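Diphosphomevalonate decarboxylase, putative (Trypanosoma brucei, PDB 2HKE) probably catalyses the ATP-dependent decarboxylation of (R)-5-diphosphomevalonate to isopentenyl diphosphate, a precursor of isoprenoids and sterols. Local coordinates at residues Ser44-Lys49 / Phe356-Gln361; Lys96-Val101 / Ala124-Ala129; Gly153-Trp158 / Thr178-Ile183; Ile273-Ala278 / Glu316-Pro321. The protein carries 1 engineered substitution. All coordinates share one frame; numbering follows the deposited sequence.

Interaction 1 (Ser44-Lys49 / Phe356-Gln361); sequences SPFRSK and FEMLLQ
Leu360 lays its CD1 methyl against two neighbours at once, the Phe46 ring, which it approaches obliquely, and the ring of Pro45. The contact joins the two domains of a GHMP-kinase-type fold: the loop that leads into strand 48-55 belongs to the N-terminal domain, and strand 358-363 to the C-terminal one. CD1 lies 4.0 Å from Phe46 CD2 and equally close to Pro45 CD, and it gets there because CG stands anti to the backbone N (chi1 178°), stretching the leucine out toward the loop. Two residues earlier in the chain, Met358 makes a Met-aromatic contact with the same phenylalanine. Its SD sits 4.0 Å from Phe46 CE2; the line from SD to the ring centroid runs 64° off the normal, an oblique approach. The sulfur, not the terminal methyl, does the touching. One face of the Phe46 ring is taken by its own neighbour, Pro45, whose CG lies over the ring centre and whose preceding peptide bond is cis. Phe326 of strand 325-327 also meets Phe46, and Pro107 touches both Phe46 and Met358, so the apolar cluster draws on both domains. Beside it the only polar link between the two segments is a water, which donates to Ser44 O over 2.6 Å and to Gln361 O over 2.7 Å.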
loop_
_atom_site.group_PDB
_atom_site.type_symbol
_atom_site.label_atom_id
_atom_site.label_comp_id
_atom_site.label_asym_id
_atom_site.label_seq_id
_atom_site.Cartn_x
_atom_site.Cartn_y
_atom_site.Cartn_z
ATOM N N SER A 44 -12.482 -2.866 3.463
ATOM C CA SER A 44 -13.570 -3.539 2.769
ATOM C C SER A 44 -13.641 -3.023 1.332
ATOM O O SER A 44 -13.582 -1.813 1.104
ATOM C CB SER A 44 -14.896 -3.369 3.533
ATOM O OG SER A 44 -15.738 -2.395 2.930
ATOM N N PRO A 45 -13.802 -3.928 0.363
ATOM C CA PRO A 45 -14.074 -5.354 0.574
ATOM C C PRO A 45 -12.867 -6.230 0.856
ATOM O O PRO A 45 -13.056 -7.304 1.416
ATOM C CB PRO A 45 -14.748 -5.780 -0.741
ATOM C CG PRO A 45 -14.119 -4.824 -1.775
ATOM C CD PRO A 45 -13.808 -3.559 -1.070
ATOM N N PHE A 46 -11.650 -5.774 0.501
ATOM C CA PHE A 46 -10.448 -6.604 0.580
ATOM C C PHE A 46 -9.517 -6.195 1.733
ATOM O O PHE A 46 -9.267 -5.007 1.948
ATOM C CB PHE A 46 -9.663 -6.560 -0.732
ATOM C CG PHE A 46 -10.502 -6.884 -1.946
ATOM C CD1 PHE A 46 -11.295 -8.014 -1.971
ATOM C CD2 PHE A 46 -10.535 -6.024 -3.027
ATOM C CE1 PHE A 46 -12.094 -8.290 -3.078
ATOM C CE2 PHE A 46 -11.311 -6.298 -4.123
ATOM C CZ PHE A 46 -12.062 -7.422 -4.164
ATOM N N ARG A 47 -8.964 -7.207 2.393
ATOM C CA ARG A 47 -8.109 -7.013 3.565
ATOM C C ARG A 47 -7.295 -8.277 3.833
ATOM O O ARG A 47 -7.590 -9.360 3.276
ATOM C CB ARG A 47 -8.953 -6.627 4.787
ATOM C CG ARG A 47 -9.734 -7.769 5.446
ATOM C CD ARG A 47 -10.820 -8.380 4.564
ATOM N NE ARG A 47 -11.407 -9.613 5.139
ATOM C CZ ARG A 47 -10.888 -10.852 5.078
ATOM N NH1 ARG A 47 -9.718 -11.110 4.505
ATOM N NH2 ARG A 47 -11.548 -11.860 5.637
ATOM N N SER A 48 -6.273 -8.161 4.689
ATOM C CA SER A 48 -5.615 -9.333 5.241
ATOM C C SER A 48 -6.123 -9.561 6.648
ATOM O O SER A 48 -6.494 -8.632 7.353
ATOM C CB SER A 48 -4.098 -9.248 5.283
ATOM O OG SER A 48 -3.597 -8.920 4.016
ATOM N N LYS A 49 -6.102 -10.819 7.038
ATOM C CA LYS A 49 -6.576 -11.227 8.331
ATOM C C LYS A 49 -5.561 -12.208 8.891
ATOM O O LYS A 49 -5.097 -13.100 8.170
ATOM C CB LYS A 49 -7.931 -11.877 8.159
ATOM C CG LYS A 49 -8.530 -12.468 9.426
ATOM C CD LYS A 49 -10.049 -12.654 9.156
ATOM C CE LYS A 49 -10.714 -13.526 10.112
ATOM N NZ LYS A 49 -12.122 -13.817 9.612
ATOM N N PHE A 356 -10.301 -3.242 -17.573
ATOM C CA PHE A 356 -9.460 -3.501 -16.397
ATOM C C PHE A 356 -9.739 -4.906 -15.891
ATOM O O PHE A 356 -10.838 -5.476 -16.116
ATOM C CB PHE A 356 -9.752 -2.508 -15.265
ATOM C CG PHE A 356 -9.598 -1.059 -15.648
ATOM C CD1 PHE A 356 -8.487 -0.610 -16.364
ATOM C CD2 PHE A 356 -10.533 -0.120 -15.210
ATOM C CE1 PHE A 356 -8.341 0.724 -16.701
ATOM C CE2 PHE A 356 -10.380 1.260 -15.584
ATOM C CZ PHE A 356 -9.271 1.650 -16.288
ATOM N N GLU A 357 -8.788 -5.459 -15.154
ATOM C CA GLU A 357 -9.024 -6.726 -14.483
ATOM C C GLU A 357 -10.082 -6.490 -13.399
ATOM O O GLU A 357 -10.913 -7.338 -13.135
ATOM C CB GLU A 357 -7.748 -7.267 -13.895
ATOM C CG GLU A 357 -6.655 -7.506 -14.877
ATOM C CD GLU A 357 -7.116 -8.454 -15.989
ATOM O OE1 GLU A 357 -7.299 -9.661 -15.682
ATOM O OE2 GLU A 357 -7.341 -7.968 -17.124
ATOM N N MET A 358 -10.040 -5.314 -12.779
ATOM C CA MET A 358 -11.041 -4.912 -11.816
ATOM C C MET A 358 -10.806 -3.456 -11.533
ATOM O O MET A 358 -9.749 -2.926 -11.848
ATOM C CB MET A 358 -10.932 -5.699 -10.508
ATOM C CG MET A 358 -10.061 -5.091 -9.457
ATOM S SD MET A 358 -10.187 -6.037 -7.914
ATOM C CE MET A 358 -9.399 -7.405 -8.632
ATOM N N LEU A 359 -11.803 -2.826 -10.956
ATOM C CA LEU A 359 -11.707 -1.433 -10.517
ATOM C C LEU A 359 -12.185 -1.318 -9.088
ATOM O O LEU A 359 -13.368 -1.545 -8.816
ATOM C CB LEU A 359 -12.557 -0.522 -11.393
ATOM C CG LEU A 359 -12.526 0.964 -11.054
ATOM C CD1 LEU A 359 -11.119 1.530 -11.247
ATOM C CD2 LEU A 359 -13.523 1.735 -11.904
ATOM N N LEU A 360 -11.251 -0.979 -8.199
ATOM C CA LEU A 360 -11.494 -0.910 -6.759
ATOM C C LEU A 360 -11.751 0.530 -6.423
ATOM O O LEU A 360 -11.118 1.370 -7.008
ATOM C CB LEU A 360 -10.239 -1.354 -6.017
ATOM C CG LEU A 360 -10.206 -1.342 -4.504
ATOM C CD1 LEU A 360 -11.394 -2.164 -3.872
ATOM C CD2 LEU A 360 -8.863 -1.852 -4.045
ATOM N N GLN A 361 -12.709 0.814 -5.549
ATOM C CA GLN A 361 -12.840 2.158 -4.984
ATOM C C GLN A 361 -12.826 2.077 -3.481
ATOM O O GLN A 361 -13.406 1.176 -2.908
ATOM C CB GLN A 361 -14.079 2.880 -5.530
ATOM C CG GLN A 361 -14.438 4.226 -4.841
ATOM C CD GLN A 361 -15.209 4.054 -3.557
ATOM O OE1 GLN A 361 -15.969 3.109 -3.417
ATOM N NE2 GLN A 361 -15.043 5.000 -2.608
HETATM O O HOH W 1 -13.043 0.193 -0.386
#

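Interaction 2 (Lys96-Val101 / Ala124-Ala129); sequences KKVNIV and AALIRA
With Val98 CG2 anti to the backbone N and Leu126 CG anti to its own carbonyl carbon (chi1 -75°), a methyl from each side chain is carried into the gap between strand 97-104 and helix 114-130. There Val98 CG2 meets Leu126 CD2 at 4.0 Å, the two side chains crossing at about a right angle. The same CD2 methyl also faces Ile100 CD1, a looser approach of 4.3 Å, and it is the extended end of the isoleucine (chi2 167°) that makes this second contact. One leucine branch therefore serves two strand residues two places apart, which lie on the same side of the strand. This is helix-on-sheet packing within the N-terminal domain, whose family belongs to the ribosomal protein S5-like clan. On the same helix, Ala125 just before the leucine and Ala129 a turn further on rest on Val52 of the adjacent strand 48-55. Helix 76-86 adds to the apolar layer, Leu82 touching Val98 and Leu85 touching Leu126.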
loop_
_atom_site.group_PDB
_atom_site.type_symbol
_atom_site.label_atom_id
_atom_site.label_comp_id
_atom_site.label_asym_id
_atom_site.label_seq_id
_atom_site.Cartn_x
_atom_site.Cartn_y
_atom_site.Cartn_z
ATOM N N LYS A 96 6.632 -18.827 25.364
ATOM C CA LYS A 96 5.518 -19.457 24.695
ATOM C C LYS A 96 5.827 -19.481 23.212
ATOM O O LYS A 96 6.479 -18.569 22.698
ATOM C CB LYS A 96 4.227 -18.662 24.905
ATOM C CG LYS A 96 3.829 -18.438 26.342
ATOM C CD LYS A 96 3.108 -19.639 26.905
ATOM C CE LYS A 96 2.729 -19.427 28.383
ATOM N NZ LYS A 96 3.948 -19.583 29.250
ATOM N N LYS A 97 5.351 -20.525 22.543
ATOM C CA LYS A 97 5.347 -20.585 21.095
ATOM C C LYS A 97 3.983 -20.099 20.624
ATOM O O LYS A 97 3.016 -20.033 21.391
ATOM C CB LYS A 97 5.559 -22.012 20.581
ATOM C CG LYS A 97 6.777 -22.715 21.133
ATOM C CD LYS A 97 8.069 -22.051 20.705
ATOM C CE LYS A 97 9.224 -22.544 21.546
ATOM N NZ LYS A 97 8.959 -22.334 22.996
ATOM N N VAL A 98 3.907 -19.794 19.345
ATOM C CA VAL A 98 2.709 -19.243 18.786
ATOM C C VAL A 98 2.337 -19.964 17.491
ATOM O O VAL A 98 3.211 -20.352 16.716
ATOM C CB VAL A 98 2.903 -17.723 18.576
ATOM C CG1 VAL A 98 4.095 -17.432 17.625
ATOM C CG2 VAL A 98 1.632 -17.068 18.116
ATOM N N ASN A 99 1.044 -20.188 17.299
ATOM C CA ASN A 99 0.489 -20.590 15.994
ATOM C C ASN A 99 -0.054 -19.340 15.329
ATOM O O ASN A 99 -0.915 -18.690 15.889
ATOM C CB ASN A 99 -0.713 -21.552 16.068
ATOM C CG ASN A 99 -0.403 -22.869 16.756
ATOM O OD1 ASN A 99 -1.120 -23.250 17.692
ATOM N ND2 ASN A 99 0.596 -23.594 16.276
ATOM N N ILE A 100 0.449 -19.023 14.151
ATOM C CA ILE A 100 -0.006 -17.888 13.351
ATOM C C ILE A 100 -0.677 -18.418 12.100
ATOM O O ILE A 100 -0.100 -19.272 11.404
ATOM C CB ILE A 100 1.205 -17.052 12.869
ATOM C CG1 ILE A 100 2.095 -16.626 14.042
ATOM C CG2 ILE A 100 0.752 -15.835 12.069
ATOM C CD1 ILE A 100 3.416 -16.091 13.589
ATOM N N VAL A 101 -1.857 -17.888 11.809
ATOM C CA VAL A 101 -2.639 -18.302 10.649
ATOM C C VAL A 101 -3.056 -17.034 9.946
ATOM O O VAL A 101 -3.699 -16.172 10.551
ATOM C CB VAL A 101 -3.881 -19.121 11.090
ATOM C CG1 VAL A 101 -4.780 -19.434 9.896
ATOM C CG2 VAL A 101 -3.457 -20.387 11.848
ATOM N N ALA A 124 0.130 -6.624 14.591
ATOM C CA ALA A 124 -0.859 -6.197 15.587
ATOM C C ALA A 124 -1.398 -7.378 16.411
ATOM O O ALA A 124 -1.536 -7.258 17.610
ATOM C CB ALA A 124 -2.031 -5.443 14.937
ATOM N N ALA A 125 -1.649 -8.518 15.758
ATOM C CA ALA A 125 -2.144 -9.721 16.446
ATOM C C ALA A 125 -1.094 -10.247 17.415
ATOM O O ALA A 125 -1.421 -10.611 18.538
ATOM C CB ALA A 125 -2.550 -10.820 15.412
ATOM N N LEU A 126 0.169 -10.280 16.998
ATOM C CA LEU A 126 1.234 -10.788 17.821
ATOM C C LEU A 126 1.471 -9.909 19.042
ATOM O O LEU A 126 1.709 -10.412 20.136
ATOM C CB LEU A 126 2.532 -10.915 17.033
ATOM C CG LEU A 126 2.603 -12.087 16.071
ATOM C CD1 LEU A 126 3.772 -11.926 15.094
ATOM C CD2 LEU A 126 2.669 -13.396 16.870
ATOM N N ILE A 127 1.443 -8.605 18.842
ATOM C CA ILE A 127 1.739 -7.650 19.909
ATOM C C ILE A 127 0.625 -7.790 20.975
ATOM O O ILE A 127 0.923 -7.779 22.145
ATOM C CB ILE A 127 1.831 -6.208 19.381
ATOM C CG1 ILE A 127 3.183 -5.973 18.692
ATOM C CG2 ILE A 127 1.662 -5.176 20.503
ATOM C CD1 ILE A 127 3.158 -4.788 17.744
ATOM N N ARG A 128 -0.613 -7.936 20.557
ATOM C CA ARG A 128 -1.707 -8.095 21.518
ATOM C C ARG A 128 -1.545 -9.399 22.282
ATOM O O ARG A 128 -1.546 -9.404 23.519
ATOM C CB ARG A 128 -3.069 -8.007 20.877
ATOM C CG ARG A 128 -4.173 -7.999 21.942
ATOM C CD ARG A 128 -5.471 -7.581 21.478
ATOM N NE ARG A 128 -5.583 -6.141 21.414
ATOM C CZ ARG A 128 -6.712 -5.516 21.153
ATOM N NH1 ARG A 128 -7.834 -6.197 20.922
ATOM N NH2 ARG A 128 -6.707 -4.208 21.094
ATOM N N ALA A 129 -1.320 -10.489 21.559
ATOM C CA ALA A 129 -1.204 -11.822 22.171
ATOM C C ALA A 129 -0.081 -11.935 23.177
ATOM O O ALA A 129 -0.252 -12.565 24.228
ATOM C CB ALA A 129 -1.011 -12.908 21.073
#

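Interaction 3 (Gly153-Trp158 / Thr178-Ile183); sequences GGFVIW and THWPEI
This is a buried aromatic and aliphatic contact at the passage from one domain's sheet to the next: Phe155 opens strand 155-159 of the large mixed sheet, while the loop 178-183 leads from strand 170-175 into strand 183-189 of the five-stranded sheet. A single atom of the phenylalanine, CZ, does the touching. It lies 3.9 Å from Trp180 CE3, on the benzo side of the indole, in an oblique approach. The same CZ is 4.0 Å from Ile183 CG2, a methyl that meets the phenyl ring at its edge, near the ring plane. Trp180 and Ile183 are brought together by a type I beta turn from Trp180 to Ile183, closed by the bond from Ile183 N to Trp180 O (3.2 Å). The turn folds the isoleucine back under the indole, so that Ile183 CB stands 4.0 Å above one face of the ring, offset toward its rim. Phe237 and Phe240 of helix 237-256 extend the cluster, the first touching Trp180 and Ile183, the second Phe155 and Ile183. No hydrogen bond joins the two segments, which implies that their fit depends on dispersion and on the exclusion of water from the rings and methyls.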
loop_
_atom_site.group_PDB
_atom_site.type_symbol
_atom_site.label_atom_id
_atom_site.label_comp_id
_atom_site.label_asym_id
_atom_site.label_seq_id
_atom_site.Cartn_x
_atom_site.Cartn_y
_atom_site.Cartn_z
ATOM N N GLY A 153 -4.988 4.742 10.359
ATOM C CA GLY A 153 -5.897 5.269 9.340
ATOM C C GLY A 153 -5.387 6.585 8.794
ATOM O O GLY A 153 -4.474 7.208 9.344
ATOM N N GLY A 154 -5.969 7.025 7.695
ATOM C CA GLY A 154 -5.713 8.342 7.205
ATOM C C GLY A 154 -4.506 8.498 6.327
ATOM O O GLY A 154 -4.238 7.625 5.513
ATOM N N PHE A 155 -3.792 9.608 6.507
ATOM C CA PHE A 155 -2.559 9.914 5.756
ATOM C C PHE A 155 -1.405 9.663 6.732
ATOM O O PHE A 155 -1.374 10.195 7.845
ATOM C CB PHE A 155 -2.535 11.333 5.295
ATOM C CG PHE A 155 -3.508 11.656 4.206
ATOM C CD1 PHE A 155 -4.852 11.735 4.457
ATOM C CD2 PHE A 155 -3.065 11.933 2.924
ATOM C CE1 PHE A 155 -5.743 12.087 3.427
ATOM C CE2 PHE A 155 -3.953 12.264 1.901
ATOM C CZ PHE A 155 -5.281 12.350 2.180
ATOM N N VAL A 156 -0.461 8.828 6.331
ATOM C CA VAL A 156 0.543 8.288 7.238
ATOM C C VAL A 156 1.936 8.524 6.664
ATOM O O VAL A 156 2.180 8.208 5.490
ATOM C CB VAL A 156 0.289 6.767 7.439
ATOM C CG1 VAL A 156 1.322 6.119 8.336
ATOM C CG2 VAL A 156 -1.158 6.559 7.976
ATOM N N ILE A 157 2.806 9.065 7.502
ATOM C CA ILE A 157 4.224 9.226 7.183
ATOM C C ILE A 157 5.061 8.111 7.792
ATOM O O ILE A 157 4.998 7.861 8.975
ATOM C CB ILE A 157 4.738 10.553 7.706
ATOM C CG1 ILE A 157 4.034 11.717 6.996
ATOM C CG2 ILE A 157 6.279 10.662 7.502
ATOM C CD1 ILE A 157 4.282 13.094 7.726
ATOM N N TRP A 158 5.906 7.469 6.986
ATOM C CA TRP A 158 6.926 6.622 7.535
ATOM C C TRP A 158 8.143 7.523 7.693
ATOM O O TRP A 158 8.735 7.971 6.678
ATOM C CB TRP A 158 7.240 5.460 6.545
ATOM C CG TRP A 158 8.282 4.518 7.007
ATOM C CD1 TRP A 158 8.928 4.526 8.217
ATOM C CD2 TRP A 158 8.861 3.444 6.255
ATOM N NE1 TRP A 158 9.858 3.511 8.266
ATOM C CE2 TRP A 158 9.831 2.828 7.083
ATOM C CE3 TRP A 158 8.629 2.920 4.984
ATOM C CZ2 TRP A 158 10.589 1.743 6.667
ATOM C CZ3 TRP A 158 9.418 1.823 4.567
ATOM C CH2 TRP A 158 10.361 1.252 5.436
ATOM N N THR A 178 -10.892 11.380 9.016
ATOM C CA THR A 178 -11.895 12.424 9.021
ATOM C C THR A 178 -11.448 13.752 8.432
ATOM O O THR A 178 -12.275 14.631 8.200
ATOM C CB THR A 178 -12.424 12.700 10.470
ATOM O OG1 THR A 178 -11.404 13.328 11.214
ATOM C CG2 THR A 178 -12.831 11.464 11.148
ATOM N N HIS A 179 -10.154 13.929 8.164
ATOM C CA HIS A 179 -9.637 15.231 7.779
ATOM C C HIS A 179 -10.155 15.644 6.400
ATOM O O HIS A 179 -10.606 16.754 6.211
ATOM C CB HIS A 179 -8.105 15.266 7.845
ATOM C CG HIS A 179 -7.510 16.550 7.359
ATOM N ND1 HIS A 179 -7.577 17.729 8.078
ATOM C CD2 HIS A 179 -6.842 16.842 6.215
ATOM C CE1 HIS A 179 -6.972 18.688 7.396
ATOM N NE2 HIS A 179 -6.537 18.179 6.250
ATOM N N TRP A 180 -10.110 14.744 5.433
ATOM C CA TRP A 180 -10.401 15.084 4.038
ATOM C C TRP A 180 -11.297 14.030 3.442
ATOM O O TRP A 180 -10.850 13.223 2.618
ATOM C CB TRP A 180 -9.070 15.166 3.260
ATOM C CG TRP A 180 -9.084 15.917 1.944
ATOM C CD1 TRP A 180 -10.161 16.406 1.278
ATOM C CD2 TRP A 180 -7.954 16.162 1.103
ATOM N NE1 TRP A 180 -9.777 17.005 0.114
ATOM C CE2 TRP A 180 -8.421 16.871 -0.020
ATOM C CE3 TRP A 180 -6.589 15.897 1.218
ATOM C CZ2 TRP A 180 -7.574 17.305 -1.024
ATOM C CZ3 TRP A 180 -5.742 16.325 0.238
ATOM C CH2 TRP A 180 -6.222 17.041 -0.862
ATOM N N PRO A 181 -12.558 13.963 3.896
ATOM C CA PRO A 181 -13.443 12.877 3.478
ATOM C C PRO A 181 -13.775 12.887 1.987
ATOM O O PRO A 181 -14.232 11.888 1.461
ATOM C CB PRO A 181 -14.743 13.136 4.278
ATOM C CG PRO A 181 -14.654 14.499 4.812
ATOM C CD PRO A 181 -13.194 14.878 4.861
ATOM N N GLU A 182 -13.569 14.023 1.319
ATOM C CA GLU A 182 -13.816 14.107 -0.111
ATOM C C GLU A 182 -12.856 13.281 -0.963
ATOM O O GLU A 182 -13.213 12.824 -2.044
ATOM C CB GLU A 182 -13.769 15.525 -0.586
ATOM C CG GLU A 182 -14.820 16.376 0.024
ATOM C CD GLU A 182 -14.421 17.040 1.367
ATOM O OE1 GLU A 182 -13.381 16.731 2.032
ATOM O OE2 GLU A 182 -15.213 17.921 1.767
ATOM N N ILE A 183 -11.647 13.103 -0.488
ATOM C CA ILE A 183 -10.629 12.421 -1.324
ATOM C C ILE A 183 -10.922 10.926 -1.367
ATOM O O ILE A 183 -11.291 10.245 -0.359
ATOM C CB ILE A 183 -9.175 12.898 -0.938
ATOM C CG1 ILE A 183 -8.164 12.604 -2.090
ATOM C CG2 ILE A 183 -8.825 12.361 0.373
ATOM C CD1 ILE A 183 -6.890 13.342 -1.964
#

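Interaction 4 (Ile273-Ala278 / Glu316-Pro321); sequences IRLVKA and EHFPTP. With SO4 (sulfate ion), chain D.
Leu275, on helix 267-283, sets both branches of its fork against His317, and one of them against Phe318 as well. CD1 rests over the centre of the imidazole face, 3.6 Å from the ring centroid and only 6° off the normal, a well-formed CH-pi contact. CD2 lies 3.7 Å from His317 CB and also meets the edge of the Phe318 ring, near its plane, 4.0 Å from CE1. The fork reaches both rings because CG lies anti to the backbone N (chi1 -176°). Here helix 267-283 of the C-terminal domain packs on the chain where helix 307-317 gives way to a loop. The imidazole is held from its rim: ND1 is hydrogen-bonded to Met313 O and NE2 to Leu348 N. Next to the leucine, Arg274 hydrogen-bonds a sulfate, probably from the crystallisation liquor: NE donates to both O4 (3.0 Å) and O3, and NH2 to O3, all bent bonds; Asp350 N also binds it. With ND1 as donor and NE2 as acceptor, the histidine is probably neutral, and the two bonds fix the rotation of the ring whose face carries CD1.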
loop_
_atom_site.group_PDB
_atom_site.type_symbol
_atom_site.label_atom_id
_atom_site.label_comp_id
_atom_site.label_asym_id
_atom_site.label_seq_id
_atom_site.Cartn_x
_atom_site.Cartn_y
_atom_site.Cartn_z
ATOM N N ILE A 273 -1.542 6.681 -17.940
ATOM C CA ILE A 273 -0.894 7.932 -17.637
ATOM C C ILE A 273 -1.336 8.963 -18.685
ATOM O O ILE A 273 -1.744 10.046 -18.337
ATOM C CB ILE A 273 0.621 7.783 -17.628
ATOM C CG1 ILE A 273 1.081 6.951 -16.428
ATOM C CG2 ILE A 273 1.293 9.155 -17.729
ATOM C CD1 ILE A 273 2.542 6.605 -16.474
ATOM N N ARG A 274 -1.245 8.604 -19.970
ATOM C CA ARG A 274 -1.653 9.511 -21.027
ATOM C C ARG A 274 -3.103 9.945 -20.890
ATOM O O ARG A 274 -3.409 11.132 -21.129
ATOM C CB ARG A 274 -1.434 8.884 -22.413
ATOM C CG ARG A 274 0.001 8.615 -22.680
ATOM C CD ARG A 274 0.325 8.554 -24.180
ATOM N NE ARG A 274 -0.613 7.725 -24.922
ATOM C CZ ARG A 274 -0.561 6.404 -24.984
ATOM N NH1 ARG A 274 0.389 5.747 -24.355
ATOM N NH2 ARG A 274 -1.460 5.743 -25.707
ATOM N N LEU A 275 -3.975 9.003 -20.515
ATOM C CA LEU A 275 -5.412 9.273 -20.370
ATOM C C LEU A 275 -5.700 10.258 -19.232
ATOM O O LEU A 275 -6.475 11.238 -19.386
ATOM C CB LEU A 275 -6.145 7.961 -20.129
ATOM C CG LEU A 275 -7.659 8.012 -20.052
ATOM C CD1 LEU A 275 -8.304 8.839 -21.191
ATOM C CD2 LEU A 275 -8.191 6.603 -20.030
ATOM N N VAL A 276 -5.088 10.030 -18.090
ATOM C CA VAL A 276 -5.295 10.949 -16.978
ATOM C C VAL A 276 -4.835 12.333 -17.390
ATOM O O VAL A 276 -5.528 13.331 -17.137
ATOM C CB VAL A 276 -4.562 10.473 -15.718
ATOM C CG1 VAL A 276 -4.555 11.546 -14.637
ATOM C CG2 VAL A 276 -5.174 9.143 -15.278
ATOM N N LYS A 277 -3.650 12.418 -18.000
ATOM C CA LYS A 277 -3.129 13.706 -18.438
ATOM C C LYS A 277 -4.053 14.411 -19.423
ATOM O O LYS A 277 -4.302 15.622 -19.315
ATOM C CB LYS A 277 -1.745 13.528 -19.067
ATOM C CG LYS A 277 -0.673 13.249 -18.031
ATOM C CD LYS A 277 0.666 13.036 -18.727
ATOM C CE LYS A 277 1.773 12.837 -17.718
ATOM N NZ LYS A 277 3.042 12.548 -18.443
ATOM N N ALA A 278 -4.561 13.650 -20.385
ATOM C CA ALA A 278 -5.444 14.183 -21.428
ATOM C C ALA A 278 -6.778 14.625 -20.841
ATOM O O ALA A 278 -7.346 15.623 -21.255
ATOM C CB ALA A 278 -5.695 13.139 -22.493
ATOM N N GLU A 316 -14.945 4.601 -21.215
ATOM C CA GLU A 316 -14.925 4.843 -22.635
ATOM C C GLU A 316 -13.666 4.280 -23.280
ATOM O O GLU A 316 -13.667 3.947 -24.434
ATOM C CB GLU A 316 -15.069 6.319 -22.870
ATOM C CG GLU A 316 -16.426 6.739 -22.507
ATOM C CD GLU A 316 -17.495 6.321 -23.523
ATOM O OE1 GLU A 316 -17.170 6.160 -24.730
ATOM O OE2 GLU A 316 -18.655 6.192 -23.085
ATOM N N HIS A 317 -12.588 4.196 -22.513
ATOM C CA HIS A 317 -11.286 3.801 -23.039
ATOM C C HIS A 317 -10.920 2.407 -22.599
ATOM O O HIS A 317 -10.194 1.673 -23.302
ATOM C CB HIS A 317 -10.230 4.810 -22.544
ATOM C CG HIS A 317 -10.478 6.209 -23.013
ATOM N ND1 HIS A 317 -11.346 7.065 -22.389
ATOM C CD2 HIS A 317 -9.975 6.890 -24.057
ATOM C CE1 HIS A 317 -11.369 8.218 -23.025
ATOM N NE2 HIS A 317 -10.553 8.129 -24.054
ATOM N N PHE A 318 -11.341 2.051 -21.400
ATOM C CA PHE A 318 -11.111 0.703 -20.839
ATOM C C PHE A 318 -12.442 0.117 -20.362
ATOM O O PHE A 318 -12.682 0.006 -19.172
ATOM C CB PHE A 318 -10.132 0.770 -19.675
ATOM C CG PHE A 318 -8.740 1.160 -20.058
ATOM C CD1 PHE A 318 -8.350 2.481 -20.051
ATOM C CD2 PHE A 318 -7.824 0.190 -20.429
ATOM C CE1 PHE A 318 -7.043 2.831 -20.428
ATOM C CE2 PHE A 318 -6.521 0.524 -20.778
ATOM C CZ PHE A 318 -6.139 1.852 -20.770
ATOM N N PRO A 319 -13.335 -0.269 -21.303
ATOM C CA PRO A 319 -14.680 -0.678 -20.935
ATOM C C PRO A 319 -14.629 -1.908 -20.096
ATOM O O PRO A 319 -14.111 -2.951 -20.525
ATOM C CB PRO A 319 -15.356 -0.944 -22.292
ATOM C CG PRO A 319 -14.467 -0.273 -23.280
ATOM C CD PRO A 319 -13.121 -0.317 -22.761
ATOM N N THR A 320 -15.159 -1.783 -18.889
ATOM C CA THR A 320 -15.057 -2.800 -17.877
ATOM C C THR A 320 -16.458 -3.098 -17.313
ATOM O O THR A 320 -17.159 -2.190 -16.860
ATOM C CB THR A 320 -14.165 -2.340 -16.722
ATOM O OG1 THR A 320 -12.884 -1.919 -17.243
ATOM C CG2 THR A 320 -14.023 -3.472 -15.648
ATOM N N PRO A 321 -16.837 -4.370 -17.293
ATOM C CA PRO A 321 -18.181 -4.690 -16.772
ATOM C C PRO A 321 -18.331 -4.358 -15.276
ATOM O O PRO A 321 -17.359 -4.472 -14.510
ATOM C CB PRO A 321 -18.336 -6.191 -17.035
ATOM C CG PRO A 321 -17.011 -6.711 -17.429
ATOM C CD PRO A 321 -16.080 -5.552 -17.724
HETATM S S SO4 D . -2.177 9.451 -27.692
HETATM O O1 SO4 D . -1.079 9.440 -28.650
HETATM O O2 SO4 D . -3.288 10.190 -28.251
HETATM O O3 SO4 D . -2.549 8.059 -27.417
HETATM O O4 SO4 D . -1.681 10.078 -26.474
#

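How the interactions relate
From the N terminus, the segment 44-49 is met first, but its contact, interaction 1, closes only at 356-361, near the end of the chain; the other three all nest within that loop. Interaction 2 closes first, tying a helix to the sheet of the N-terminal domain. Interaction 3 follows in series, where the chain passes from that domain's sheet toward the five-stranded one, and interaction 4 then joins a helix of the C-terminal domain to the end of helix 307-317 and the loop after it. None of them cross. Interactions 1 and 4 touch directly, through Phe356 and the pair Phe318 and Thr320, whereas interactions 2 and 4, with centres about 44 Å apart, lie on opposite sides of the chain's centre.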